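Local coordinates for protein methylmalonyl-CoA carboxyltransferase 12S subunit (Propionibacterium freudenreichii, PDB 1ON3) that transfers the carboxyl group of methylmalonyl-CoA to the biotin of the 1.3S subunit, forming propanoyl-CoA, as the hexameric core of transcarboxylase, at residues Phe265-Ser273 against Phe320-Val328. Residues are numbered along the deposited sequence; the frame is centred on the assembly and turned at random.
Sequences FVNPNNDVS and FARVNGRSV
P268 rests on G325 in the type I' turn of a beta hairpin, V323 to R326, where strands 316-323 and 326-333 of the C-terminal carboxyltransferase sheet join; the loop 265-273 runs across it. Packing is tight here, P268 CA lying 3.7 Å from G325 CA: G325 takes a positive phi, and a beta carbon would strike the proline ring. The carbonyl of G325 accepts the backbone N-H of V266 on an in-plane lone pair (N to O, 3.1 Å). Beside it, V266 lays its branched CB over one face of the flat R322 guanidinium, 3.5 Å from NE, while the arginine's NH2 hydrogen-bonds to the S253 hydroxyl. An alanine in place of R322 would probably leave V266 without its flat support and that hydroxyl without this donor. The looser side is more exposed: F265 offers a flat ring face to R326 CB, a CH-pi contact, the guanidinium, paired with E262, standing nearly upright to the ring (79°), and N270 reaches the turn through a water linking its OD1 to the N324 carbonyl. By contrast, N324 is held closely: its amide supplies an N-H to a backbone carbonyl, ND2 lying 2.8 Å from N269 O, with that oxygen 4° out of the asparagine's amide plane.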
loop_
_atom_site.group_PDB
_atom_site.type_symbol
_atom_site.label_atom_id
_atom_site.label_comp_id
_atom_site.label_asym_id
_atom_site.label_seq_id
_atom_site.Cartn_x
_atom_site.Cartn_y
_atom_site.Cartn_z
ATOM N N PHE E 265 -23.578 -5.971 -17.510
ATOM C CA PHE E 265 -24.121 -5.790 -18.849
ATOM C C PHE E 265 -25.603 -6.126 -18.832
ATOM O O PHE E 265 -26.041 -6.994 -18.072
ATOM C CB PHE E 265 -23.415 -6.712 -19.851
ATOM C CG PHE E 265 -21.979 -6.350 -20.128
ATOM C CD1 PHE E 265 -21.319 -5.367 -19.388
ATOM C CD2 PHE E 265 -21.275 -7.015 -21.126
ATOM C CE1 PHE E 265 -19.989 -5.063 -19.642
ATOM C CE2 PHE E 265 -19.938 -6.711 -21.384
ATOM C CZ PHE E 265 -19.299 -5.737 -20.641
ATOM N N VAL E 266 -26.364 -5.454 -19.685
ATOM C CA VAL E 266 -27.808 -5.671 -19.783
ATOM C C VAL E 266 -28.236 -5.822 -21.251
ATOM O O VAL E 266 -27.817 -5.035 -22.102
ATOM C CB VAL E 266 -28.577 -4.475 -19.143
ATOM C CG1 VAL E 266 -30.080 -4.612 -19.374
ATOM C CG2 VAL E 266 -28.282 -4.417 -17.652
ATOM N N ASN E 267 -29.047 -6.846 -21.542
ATOM C CA ASN E 267 -29.572 -7.097 -22.893
ATOM C C ASN E 267 -28.597 -6.703 -23.998
ATOM O O ASN E 267 -28.921 -5.881 -24.847
ATOM C CB ASN E 267 -30.870 -6.314 -23.094
ATOM C CG ASN E 267 -31.984 -6.784 -22.180
ATOM O OD1 ASN E 267 -32.920 -6.036 -21.891
ATOM N ND2 ASN E 267 -31.899 -8.033 -21.732
ATOM N N PRO E 268 -27.409 -7.318 -24.021
ATOM C CA PRO E 268 -26.388 -7.014 -25.024
ATOM C C PRO E 268 -26.789 -7.233 -26.470
ATOM O O PRO E 268 -27.340 -8.278 -26.824
ATOM C CB PRO E 268 -25.223 -7.922 -24.629
ATOM C CG PRO E 268 -25.479 -8.236 -23.173
ATOM C CD PRO E 268 -26.960 -8.400 -23.127
ATOM N N ASN E 269 -26.522 -6.235 -27.304
ATOM C CA ASN E 269 -26.793 -6.341 -28.732
ATOM C C ASN E 269 -25.374 -6.389 -29.299
ATOM O O ASN E 269 -24.614 -5.423 -29.165
ATOM C CB ASN E 269 -27.527 -5.104 -29.248
ATOM C CG ASN E 269 -27.956 -5.240 -30.692
ATOM O OD1 ASN E 269 -27.140 -5.491 -31.571
ATOM N ND2 ASN E 269 -29.248 -5.072 -30.945
ATOM N N ASN E 270 -24.997 -7.509 -29.906
ATOM C CA ASN E 270 -23.638 -7.618 -30.424
ATOM C C ASN E 270 -23.474 -7.356 -31.909
ATOM O O ASN E 270 -22.374 -7.478 -32.442
ATOM C CB ASN E 270 -23.040 -8.976 -30.059
ATOM C CG ASN E 270 -22.979 -9.192 -28.560
ATOM O OD1 ASN E 270 -22.344 -8.424 -27.832
ATOM N ND2 ASN E 270 -23.647 -10.238 -28.090
ATOM N N ASP E 271 -24.550 -6.985 -32.583
ATOM C CA ASP E 271 -24.423 -6.695 -33.999
ATOM C C ASP E 271 -23.816 -5.307 -34.179
ATOM O O ASP E 271 -24.296 -4.328 -33.603
ATOM C CB ASP E 271 -25.776 -6.736 -34.704
ATOM C CG ASP E 271 -25.649 -6.448 -36.191
ATOM O OD1 ASP E 271 -24.961 -7.228 -36.886
ATOM O OD2 ASP E 271 -26.217 -5.442 -36.666
ATOM N N VAL E 272 -22.759 -5.231 -34.976
ATOM C CA VAL E 272 -22.102 -3.962 -35.239
ATOM C C VAL E 272 -21.987 -3.731 -36.742
ATOM O O VAL E 272 -21.114 -2.995 -37.202
ATOM C CB VAL E 272 -20.693 -3.909 -34.582
ATOM C CG1 VAL E 272 -20.836 -3.849 -33.064
ATOM C CG2 VAL E 272 -19.880 -5.132 -34.976
ATOM N N SER E 273 -22.892 -4.351 -37.497
ATOM C CA SER E 273 -22.895 -4.227 -38.951
ATOM C C SER E 273 -23.012 -2.760 -39.340
ATOM O O SER E 273 -23.495 -1.941 -38.560
ATOM C CB SER E 273 -24.055 -5.028 -39.550
ATOM O OG SER E 273 -25.296 -4.572 -39.051
ATOM N N PHE E 320 -26.990 8.254 -20.892
ATOM C CA PHE E 320 -26.477 6.926 -20.604
ATOM C C PHE E 320 -27.016 6.006 -21.703
ATOM O O PHE E 320 -28.161 6.151 -22.146
ATOM C CB PHE E 320 -26.984 6.416 -19.253
ATOM C CG PHE E 320 -26.281 7.009 -18.071
ATOM C CD1 PHE E 320 -26.988 7.722 -17.109
ATOM C CD2 PHE E 320 -24.914 6.823 -17.892
ATOM C CE1 PHE E 320 -26.335 8.238 -15.973
ATOM C CE2 PHE E 320 -24.258 7.330 -16.773
ATOM C CZ PHE E 320 -24.965 8.037 -15.811
ATOM N N ALA E 321 -26.197 5.056 -22.135
ATOM C CA ALA E 321 -26.619 4.112 -23.151
ATOM C C ALA E 321 -25.763 2.885 -23.002
ATOM O O ALA E 321 -24.983 2.767 -22.053
ATOM C CB ALA E 321 -26.433 4.704 -24.532
ATOM N N ARG E 322 -25.895 1.966 -23.948
ATOM C CA ARG E 322 -25.095 0.764 -23.902
ATOM C C ARG E 322 -24.569 0.382 -25.272
ATOM O O ARG E 322 -25.215 0.628 -26.301
ATOM C CB ARG E 322 -25.908 -0.396 -23.325
ATOM C CG ARG E 322 -26.122 -0.313 -21.811
ATOM C CD ARG E 322 -26.944 -1.480 -21.312
ATOM N NE ARG E 322 -27.308 -1.313 -19.909
ATOM C CZ ARG E 322 -28.478 -0.857 -19.477
ATOM N NH1 ARG E 322 -29.428 -0.511 -20.335
ATOM N NH2 ARG E 322 -28.692 -0.746 -18.172
ATOM N N VAL E 323 -23.369 -0.181 -25.280
ATOM C CA VAL E 323 -22.782 -0.669 -26.516
ATOM C C VAL E 323 -22.385 -2.099 -26.187
ATOM O O VAL E 323 -21.576 -2.333 -25.294
ATOM C CB VAL E 323 -21.545 0.151 -26.948
ATOM C CG1 VAL E 323 -20.952 -0.463 -28.224
ATOM C CG2 VAL E 323 -21.957 1.608 -27.226
ATOM N N ASN E 324 -22.977 -3.054 -26.897
ATOM C CA ASN E 324 -22.706 -4.468 -26.647
ATOM C C ASN E 324 -23.010 -4.793 -25.181
ATOM O O ASN E 324 -22.293 -5.562 -24.537
ATOM C CB ASN E 324 -21.250 -4.803 -26.967
ATOM C CG ASN E 324 -20.905 -4.603 -28.448
ATOM O OD1 ASN E 324 -19.750 -4.367 -28.785
ATOM N ND2 ASN E 324 -21.900 -4.714 -29.323
ATOM N N GLY E 325 -24.076 -4.189 -24.661
ATOM C CA GLY E 325 -24.487 -4.425 -23.282
ATOM C C GLY E 325 -23.755 -3.662 -22.194
ATOM O O GLY E 325 -24.173 -3.686 -21.035
ATOM N N ARG E 326 -22.676 -2.973 -22.553
ATOM C CA ARG E 326 -21.880 -2.226 -21.577
ATOM C C ARG E 326 -22.383 -0.793 -21.401
ATOM O O ARG E 326 -22.604 -0.083 -22.393
ATOM C CB ARG E 326 -20.407 -2.193 -22.039
ATOM C CG ARG E 326 -19.424 -1.481 -21.133
ATOM C CD ARG E 326 -18.159 -1.113 -21.919
ATOM N NE ARG E 326 -17.540 -2.277 -22.571
ATOM C CZ ARG E 326 -16.864 -3.217 -21.914
ATOM N NH1 ARG E 326 -16.711 -3.121 -20.602
ATOM N NH2 ARG E 326 -16.375 -4.270 -22.557
ATOM N N SER E 327 -22.566 -0.373 -20.145
ATOM C CA SER E 327 -22.994 0.992 -19.854
ATOM C C SER E 327 -21.926 1.968 -20.329
ATOM O O SER E 327 -20.735 1.751 -20.093
ATOM C CB SER E 327 -23.188 1.238 -18.345
ATOM O OG SER E 327 -24.293 0.530 -17.807
ATOM N N VAL E 328 -22.361 3.027 -21.013
ATOM C CA VAL E 328 -21.460 4.088 -21.466
ATOM C C VAL E 328 -22.170 5.428 -21.269
ATOM O O VAL E 328 -23.406 5.492 -21.209
ATOM C CB VAL E 328 -21.075 3.988 -22.989
ATOM C CG1 VAL E 328 -20.335 2.687 -23.261
ATOM C CG2 VAL E 328 -22.314 4.121 -23.867
HETATM O O HOH W 1 -21.486 -8.003 -25.217
#